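Local structure of uronate isomerase (Caulobacter crescentus, 2Q01) at residues B[228-239]-B[291-302]. The protein catalyses the reversible isomerisation of D-glucuronate to D-fructuronate and of D-galacturonate to D-tagaturonate in the breakdown of hexuronates. Sequence-based numbering, arbitrary orientation.
Sequences WKSYLEAHRLRR and MLTEMAKMSLDD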
ATOM      1  N   TRP B 228      31.565 -18.398 -23.365  1.00 39.70           N
ATOM      2  CA  TRP B 228      30.593 -18.765 -22.319  1.00 42.44           C
ATOM      3  C   TRP B 228      31.083 -19.608 -21.142  1.00 45.36           C
ATOM      4  O   TRP B 228      30.998 -19.167 -19.994  1.00 49.61           O
ATOM      5  CB  TRP B 228      29.344 -19.390 -22.949  1.00 32.14           C
ATOM      6  CG  TRP B 228      28.296 -19.860 -21.971  1.00 34.67           C
ATOM      7  CD1 TRP B 228      27.835 -21.138 -21.823  1.00 38.35           C
ATOM      8  CD2 TRP B 228      27.570 -19.060 -21.021  1.00 34.04           C
ATOM      9  NE1 TRP B 228      26.868 -21.186 -20.847  1.00 39.07           N
ATOM     10  CE2 TRP B 228      26.685 -19.926 -20.339  1.00 38.95           C
ATOM     11  CE3 TRP B 228      27.580 -17.699 -20.681  1.00 31.70           C
ATOM     12  CZ2 TRP B 228      25.819 -19.473 -19.335  1.00 34.76           C
ATOM     13  CZ3 TRP B 228      26.724 -17.253 -19.684  1.00 33.27           C
ATOM     14  CH2 TRP B 228      25.851 -18.138 -19.026  1.00 34.15           C
ATOM     15  N   LYS B 229      31.592 -20.803 -21.425  1.00 43.73           N
ATOM     16  CA  LYS B 229      32.004 -21.724 -20.370  1.00 45.40           C
ATOM     17  C   LYS B 229      33.155 -21.187 -19.523  1.00 45.69           C
ATOM     18  O   LYS B 229      33.261 -21.515 -18.336  1.00 43.49           O
ATOM     19  CB  LYS B 229      32.332 -23.107 -20.946  1.00 49.16           C
ATOM     20  CG  LYS B 229      31.120 -24.048 -20.984  1.00 66.35           C
ATOM     21  CD  LYS B 229      31.312 -25.210 -21.956  1.00 86.36           C
ATOM     22  CE  LYS B 229      30.939 -24.821 -23.388  1.00 82.13           C
ATOM     23  NZ  LYS B 229      31.228 -25.908 -24.361  1.00 64.02           N
ATOM     24  N   SER B 230      33.995 -20.350 -20.126  1.00 36.72           N
ATOM     25  CA  SER B 230      35.102 -19.735 -19.395  1.00 39.30           C
ATOM     26  C   SER B 230      34.749 -18.368 -18.793  1.00 37.55           C
ATOM     27  O   SER B 230      35.523 -17.817 -18.009  1.00 43.87           O
ATOM     28  CB  SER B 230      36.363 -19.662 -20.262  1.00 36.65           C
ATOM     29  OG  SER B 230      36.129 -18.955 -21.461  1.00 36.89           O
ATOM     30  N   TYR B 231      33.593 -17.828 -19.170  1.00 40.21           N
ATOM     31  CA  TYR B 231      33.013 -16.663 -18.500  1.00 33.02           C
ATOM     32  C   TYR B 231      32.449 -17.144 -17.167  1.00 40.94           C
ATOM     33  O   TYR B 231      32.576 -16.475 -16.136  1.00 48.16           O
ATOM     34  CB  TYR B 231      31.921 -16.037 -19.373  1.00 30.99           C
ATOM     35  CG  TYR B 231      31.004 -15.049 -18.678  1.00 23.88           C
ATOM     36  CD1 TYR B 231      31.370 -13.707 -18.532  1.00 23.40           C
ATOM     37  CD2 TYR B 231      29.753 -15.448 -18.200  1.00 27.74           C
ATOM     38  CE1 TYR B 231      30.526 -12.799 -17.911  1.00 33.34           C
ATOM     39  CE2 TYR B 231      28.905 -14.548 -17.569  1.00 26.96           C
ATOM     40  CZ  TYR B 231      29.295 -13.227 -17.433  1.00 27.08           C
ATOM     41  OH  TYR B 231      28.455 -12.336 -16.814  1.00 37.79           O
ATOM     42  N   LEU B 232      31.833 -18.321 -17.206  1.00 40.53           N
ATOM     43  CA  LEU B 232      31.325 -18.982 -16.017  1.00 40.11           C
ATOM     44  C   LEU B 232      32.445 -19.448 -15.090  1.00 44.02           C
ATOM     45  O   LEU B 232      32.314 -19.343 -13.868  1.00 50.09           O
ATOM     46  CB  LEU B 232      30.419 -20.153 -16.397  1.00 32.27           C
ATOM     47  CG  LEU B 232      29.065 -19.812 -17.022  1.00 32.23           C
ATOM     48  CD1 LEU B 232      28.235 -21.071 -17.154  1.00 37.85           C
ATOM     49  CD2 LEU B 232      28.331 -18.763 -16.198  1.00 37.58           C
ATOM     50  N   GLU B 233      33.539 -19.947 -15.668  1.00 41.43           N
ATOM     51  CA  GLU B 233      34.740 -20.283 -14.893  1.00 43.71           C
ATOM     52  C   GLU B 233      35.371 -19.068 -14.231  1.00 40.87           C
ATOM     53  O   GLU B 233      35.885 -19.165 -13.122  1.00 50.16           O
ATOM     54  CB  GLU B 233      35.790 -21.000 -15.742  1.00 40.21           C
ATOM     55  CG  GLU B 233      35.878 -22.497 -15.474  1.00 61.85           C
ATOM     56  CD  GLU B 233      36.197 -22.824 -14.020  1.00 67.35           C
ATOM     57  OE1 GLU B 233      37.186 -22.275 -13.486  1.00 75.75           O
ATOM     58  OE2 GLU B 233      35.458 -23.632 -13.414  1.00 63.90           O
ATOM     59  N   ALA B 234      35.322 -17.931 -14.921  1.00 40.86           N
ATOM     60  CA  ALA B 234      35.828 -16.673 -14.390  1.00 39.69           C
ATOM     61  C   ALA B 234      35.012 -16.184 -13.197  1.00 42.91           C
ATOM     62  O   ALA B 234      35.558 -15.561 -12.294  1.00 49.17           O
ATOM     63  CB  ALA B 234      35.857 -15.624 -15.477  1.00 45.40           C
ATOM     64  N   HIS B 235      33.711 -16.469 -13.199  1.00 44.00           N
ATOM     65  CA  HIS B 235      32.839 -16.140 -12.073  1.00 32.64           C
ATOM     66  C   HIS B 235      33.099 -17.036 -10.869  1.00 40.78           C
ATOM     67  O   HIS B 235      33.059 -16.571  -9.731  1.00 35.01           O
ATOM     68  CB  HIS B 235      31.375 -16.256 -12.470  1.00 34.37           C
ATOM     69  CG  HIS B 235      30.798 -15.006 -13.051  1.00 29.67           C
ATOM     70  ND1 HIS B 235      30.647 -13.848 -12.321  1.00 38.67           N
ATOM     71  CD2 HIS B 235      30.294 -14.744 -14.279  1.00 38.14           C
ATOM     72  CE1 HIS B 235      30.095 -12.918 -13.080  1.00 34.80           C
ATOM     73  NE2 HIS B 235      29.868 -13.437 -14.272  1.00 47.04           N
ATOM     74  N   ARG B 236      33.355 -18.317 -11.129  1.00 36.19           N
ATOM     75  CA  ARG B 236      33.649 -19.282 -10.076  1.00 33.08           C
ATOM     76  C   ARG B 236      34.966 -18.969  -9.378  1.00 42.27           C
ATOM     77  O   ARG B 236      35.039 -18.994  -8.147  1.00 49.10           O
ATOM     78  CB  ARG B 236      33.677 -20.701 -10.629  1.00 25.71           C
ATOM     79  CG  ARG B 236      32.316 -21.267 -10.945  1.00 40.83           C
ATOM     80  CD  ARG B 236      32.405 -22.745 -11.315  1.00 48.45           C
ATOM     81  NE  ARG B 236      31.342 -23.106 -12.251  1.00 56.36           N
ATOM     82  CZ  ARG B 236      31.504 -23.241 -13.566  1.00 54.88           C
ATOM     83  NH1 ARG B 236      32.699 -23.075 -14.125  1.00 47.14           N
ATOM     84  NH2 ARG B 236      30.465 -23.558 -14.325  1.00 35.13           N
ATOM     85  N   LEU B 237      35.993 -18.660 -10.170  1.00 40.84           N
ATOM     86  CA  LEU B 237      37.310 -18.309  -9.646  1.00 40.25           C
ATOM     87  C   LEU B 237      37.297 -17.004  -8.851  1.00 45.93           C
ATOM     88  O   LEU B 237      38.000 -16.881  -7.848  1.00 53.30           O
ATOM     89  CB  LEU B 237      38.344 -18.235 -10.774  1.00 39.26           C
ATOM     90  CG  LEU B 237      38.756 -19.524 -11.496  1.00 39.73           C
ATOM     91  CD1 LEU B 237      39.854 -19.217 -12.497  1.00 50.70           C
ATOM     92  CD2 LEU B 237      39.200 -20.630 -10.537  1.00 45.59           C
ATOM     93  N   ARG B 238      36.498 -16.038  -9.297  1.00 44.52           N
ATOM     94  CA  ARG B 238      36.387 -14.763  -8.593  1.00 43.75           C
ATOM     95  C   ARG B 238      35.577 -14.888  -7.312  1.00 37.57           C
ATOM     96  O   ARG B 238      35.927 -14.291  -6.304  1.00 40.27           O
ATOM     97  CB  ARG B 238      35.823 -13.661  -9.500  1.00 42.15           C
ATOM     98  CG  ARG B 238      36.813 -13.165 -10.554  1.00 34.31           C
ATOM     99  CD  ARG B 238      38.146 -12.812  -9.943  1.00 27.81           C
ATOM    100  NE  ARG B 238      38.117 -11.521  -9.268  1.00 49.04           N
ATOM    101  CZ  ARG B 238      38.989 -11.139  -8.341  1.00 46.66           C
ATOM    102  NH1 ARG B 238      38.887  -9.936  -7.793  1.00 32.38           N
ATOM    103  NH2 ARG B 238      39.958 -11.960  -7.959  1.00 38.82           N
ATOM    104  N   ARG B 239      34.515 -15.688  -7.352  1.00 40.43           N
ATOM    105  CA  ARG B 239      33.734 -15.985  -6.161  1.00 36.52           C
ATOM    106  C   ARG B 239      34.574 -16.660  -5.085  1.00 44.40           C
ATOM    107  O   ARG B 239      34.457 -16.314  -3.909  1.00 53.90           O
ATOM    108  CB  ARG B 239      32.522 -16.843  -6.507  1.00 32.65           C
ATOM    109  CG  ARG B 239      31.344 -16.033  -7.004  1.00 32.85           C
ATOM    110  CD  ARG B 239      30.346 -16.902  -7.741  1.00 26.85           C
ATOM    111  NE  ARG B 239      29.600 -17.766  -6.833  1.00 32.32           N
ATOM    112  CZ  ARG B 239      28.352 -17.532  -6.435  1.00 41.41           C
ATOM    113  NH1 ARG B 239      27.697 -16.461  -6.860  1.00 40.62           N
ATOM    114  NH2 ARG B 239      27.755 -18.376  -5.610  1.00 53.82           N
ATOM    115  N   MET B 291      21.419 -15.247 -15.543  1.00 35.60           N
ATOM    116  CA  MET B 291      22.543 -15.149 -14.616  1.00 34.12           C
ATOM    117  C   MET B 291      22.155 -15.207 -13.141  1.00 35.64           C
ATOM    118  O   MET B 291      22.959 -15.637 -12.321  1.00 37.87           O
ATOM    119  CB  MET B 291      23.381 -13.902 -14.899  1.00 36.26           C
ATOM    120  CG  MET B 291      24.228 -13.995 -16.169  1.00 41.84           C
ATOM    121  SD  MET B 291      25.197 -15.517 -16.341  1.00 30.60           S
ATOM    122  CE  MET B 291      26.361 -15.299 -15.013  1.00 28.42           C
ATOM    123  N   LEU B 292      20.936 -14.786 -12.802  1.00 39.84           N
ATOM    124  CA  LEU B 292      20.426 -14.950 -11.439  1.00 32.35           C
ATOM    125  C   LEU B 292      20.368 -16.423 -11.071  1.00 31.26           C
ATOM    126  O   LEU B 292      20.801 -16.813  -9.989  1.00 40.45           O
ATOM    127  CB  LEU B 292      19.049 -14.297 -11.259  1.00 30.57           C
ATOM    128  CG  LEU B 292      19.017 -12.824 -10.833  1.00 52.23           C
ATOM    129  CD1 LEU B 292      17.617 -12.418 -10.384  1.00 39.90           C
ATOM    130  CD2 LEU B 292      20.034 -12.522  -9.727  1.00 48.95           C
ATOM    131  N   THR B 293      19.858 -17.237 -11.995  1.00 27.35           N
ATOM    132  CA  THR B 293      19.814 -18.695 -11.843  1.00 31.57           C
ATOM    133  C   THR B 293      21.215 -19.310 -11.848  1.00 32.03           C
ATOM    134  O   THR B 293      21.490 -20.256 -11.117  1.00 42.08           O
ATOM    135  CB  THR B 293      18.957 -19.325 -12.954  1.00 31.10           C
ATOM    136  OG1 THR B 293      17.625 -18.819 -12.851  1.00 33.26           O
ATOM    137  CG2 THR B 293      18.907 -20.853 -12.852  1.00 40.83           C
ATOM    138  N   GLU B 294      22.101 -18.743 -12.658  1.00 44.16           N
ATOM    139  CA  GLU B 294      23.445 -19.268 -12.800  1.00 41.02           C
ATOM    140  C   GLU B 294      24.256 -19.049 -11.529  1.00 40.04           C
ATOM    141  O   GLU B 294      25.013 -19.932 -11.125  1.00 40.47           O
ATOM    142  CB  GLU B 294      24.128 -18.657 -14.025  1.00 41.61           C
ATOM    143  CG  GLU B 294      25.033 -19.630 -14.774  1.00 56.15           C
ATOM    144  CD  GLU B 294      24.289 -20.790 -15.433  1.00 55.00           C
ATOM    145  OE1 GLU B 294      24.785 -21.936 -15.354  1.00 65.07           O
ATOM    146  OE2 GLU B 294      23.220 -20.566 -16.035  1.00 45.99           O
ATOM    147  N   MET B 295      24.055 -17.895 -10.883  1.00 41.74           N
ATOM    148  CA  MET B 295      24.719 -17.571  -9.610  1.00 28.49           C
ATOM    149  C   MET B 295      24.214 -18.452  -8.474  1.00 25.31           C
ATOM    150  O   MET B 295      24.951 -18.736  -7.534  1.00 35.94           O
ATOM    151  CB  MET B 295      24.523 -16.097  -9.227  1.00 34.87           C
ATOM    152  CG  MET B 295      25.189 -15.063 -10.132  1.00 30.98           C
ATOM    153  SD  MET B 295      26.972 -14.931 -10.005  1.00 41.91           S
ATOM    154  CE  MET B 295      27.494 -15.775 -11.486  1.00 52.75           C
ATOM    155  N   ALA B 296      22.952 -18.863  -8.563  1.00 32.43           N
ATOM    156  CA  ALA B 296      22.327 -19.731  -7.573  1.00 27.22           C
ATOM    157  C   ALA B 296      22.823 -21.161  -7.711  1.00 40.03           C
ATOM    158  O   ALA B 296      22.953 -21.869  -6.717  1.00 47.60           O
ATOM    159  CB  ALA B 296      20.835 -19.689  -7.722  1.00 31.53           C
ATOM    160  N   LYS B 297      23.091 -21.574  -8.949  1.00 39.61           N
ATOM    161  CA  LYS B 297      23.699 -22.869  -9.252  1.00 36.34           C
ATOM    162  C   LYS B 297      25.152 -22.963  -8.767  1.00 45.61           C
ATOM    163  O   LYS B 297      25.630 -24.048  -8.432  1.00 44.63           O
ATOM    164  CB  LYS B 297      23.636 -23.144 -10.760  1.00 39.25           C
ATOM    165  CG  LYS B 297      22.254 -23.545 -11.260  1.00 35.72           C
ATOM    166  CD  LYS B 297      22.306 -24.165 -12.647  1.00 49.32           C
ATOM    167  CE  LYS B 297      22.086 -23.138 -13.731  1.00 47.94           C
ATOM    168  NZ  LYS B 297      22.107 -23.759 -15.083  1.00 52.75           N
ATOM    169  N   MET B 298      25.852 -21.826  -8.753  1.00 48.44           N
ATOM    170  CA  MET B 298      27.201 -21.750  -8.201  1.00 43.41           C
ATOM    171  C   MET B 298      27.150 -21.769  -6.681  1.00 43.18           C
ATOM    172  O   MET B 298      28.016 -22.362  -6.037  1.00 49.45           O
ATOM    173  CB  MET B 298      27.919 -20.486  -8.676  1.00 52.22           C
ATOM    174  CG  MET B 298      28.475 -20.560 -10.089  1.00 40.63           C
ATOM    175  SD  MET B 298      29.128 -18.971 -10.635  1.00 41.48           S
ATOM    176  CE  MET B 298      29.025 -19.186 -12.409  1.00 54.54           C
ATOM    177  N   SER B 299      26.126 -21.125  -6.121  1.00 40.69           N
ATOM    178  CA  SER B 299      25.898 -21.066  -4.672  1.00 36.37           C
ATOM    179  C   SER B 299      25.611 -22.433  -4.065  1.00 37.84           C
ATOM    180  O   SER B 299      25.883 -22.666  -2.886  1.00 38.06           O
ATOM    181  CB  SER B 299      24.745 -20.120  -4.358  1.00 33.75           C
ATOM    182  OG  SER B 299      25.171 -18.773  -4.423  1.00 37.90           O
ATOM    183  N   LEU B 300      25.059 -23.328  -4.882  1.00 41.33           N
ATOM    184  CA  LEU B 300      24.874 -24.728  -4.517  1.00 35.74           C
ATOM    185  C   LEU B 300      26.202 -25.408  -4.196  1.00 41.96           C
ATOM    186  O   LEU B 300      26.249 -26.327  -3.373  1.00 49.28           O
ATOM    187  CB  LEU B 300      24.209 -25.466  -5.669  1.00 39.86           C
ATOM    188  CG  LEU B 300      22.728 -25.832  -5.643  1.00 39.54           C
ATOM    189  CD1 LEU B 300      21.824 -24.694  -5.202  1.00 40.15           C
ATOM    190  CD2 LEU B 300      22.366 -26.313  -7.027  1.00 41.18           C
ATOM    191  N   ASP B 301      27.271 -24.947  -4.849  1.00 42.58           N
ATOM    192  CA  ASP B 301      28.614 -25.485  -4.644  1.00 48.69           C
ATOM    193  C   ASP B 301      29.440 -24.723  -3.604  1.00 48.34           C
ATOM    194  O   ASP B 301      30.043 -25.347  -2.731  1.00 57.90           O
ATOM    195  CB  ASP B 301      29.376 -25.568  -5.973  1.00 52.89           C
ATOM    196  CG  ASP B 301      28.798 -26.616  -6.916  1.00 71.20           C
ATOM    197  OD1 ASP B 301      28.671 -26.323  -8.125  1.00 86.87           O
ATOM    198  OD2 ASP B 301      28.468 -27.731  -6.455  1.00 61.41           O
ATOM    199  N   ASP B 302      29.464 -23.391  -3.694  1.00 44.22           N
ATOM    200  CA  ASP B 302      30.336 -22.577  -2.826  1.00 46.41           C
ATOM    201  C   ASP B 302      29.677 -21.937  -1.597  1.00 47.28           C
ATOM    202  O   ASP B 302      30.367 -21.353  -0.755  1.00 53.55           O
ATOM    203  CB  ASP B 302      31.157 -21.548  -3.637  1.00 47.98           C
ATOM    204  CG  ASP B 302      30.306 -20.469  -4.321  1.00 53.25           C
ATOM    205  OD1 ASP B 302      30.796 -19.903  -5.323  1.00 48.33           O
ATOM    206  OD2 ASP B 302      29.175 -20.162  -3.878  1.00 59.65           O
TER
HETATM  207  O   HOH W   1      29.330 -24.327  -9.960  1.00 38.96           O
HETATM  208  O   HOH W   2      32.983 -20.735  -6.699  1.00 44.90           O
HETATM  209  O   HOH W   3      25.132 -16.114  -5.432  1.00 54.99           O
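Arg-239 and Asp-302 form a side-on salt bridge at one end of this helix pair, a worked example of methionine packing closed off by a salt bridge whose arginine is buried. Arg-239 NE reaches Asp-302 OD1 at 2.9 Å in a nearly straight bond (162°), Arg-239 NH2 reaches Asp-302 OD2, and both oxygens use their syn lone pairs. Arg-239 NH2 also donates to Ser-299 OG at 2.9 Å, in the guanidinium plane, while Met-298 CB lies over one face of the group. A bend at chi3 (72°) brings the guanidinium to these partners; an alanine here would probably leave the Asp-302 carboxylate without its countercharge and open a gap beside Met-298.

Three methionines fill the tight part. Met-295 CE sits over the His-235 ring, 3.9 Å from its centroid, a CH-pi contact. Met-291, folded at chi2 and chi3, makes Met-aromatic contacts: its SD meets the edge of the Trp-228 ring, 3.8 Å from Trp-228 CH2, and its CE the edge of the Tyr-231 ring. Met-298 slots between Leu-232, His-235, Arg-236 and Arg-239 as a knob into a hole. The His-235 ring is held by NE2 donating to Tyr-231 OH, itself bonded to Val-202 O, and by ND1 hydrogen-bonded to Tyr-197 OH.

The solvent side is looser: Arg-236 CG lies 3.9 Å from Met-298 SD, and a water links exposed Arg-236 NE to Asp-301.

The segment axes approach to 11.2 Å and cross at -49°. Helix 210-221 packs on helix 228-244 and helix 343-349 on helix 281-302, whose end leads through Leu-304, a partner of Ser-299 and Asp-302, into strand 305-308 of a parallel sheet, consistent with the family's TIM-barrel clan.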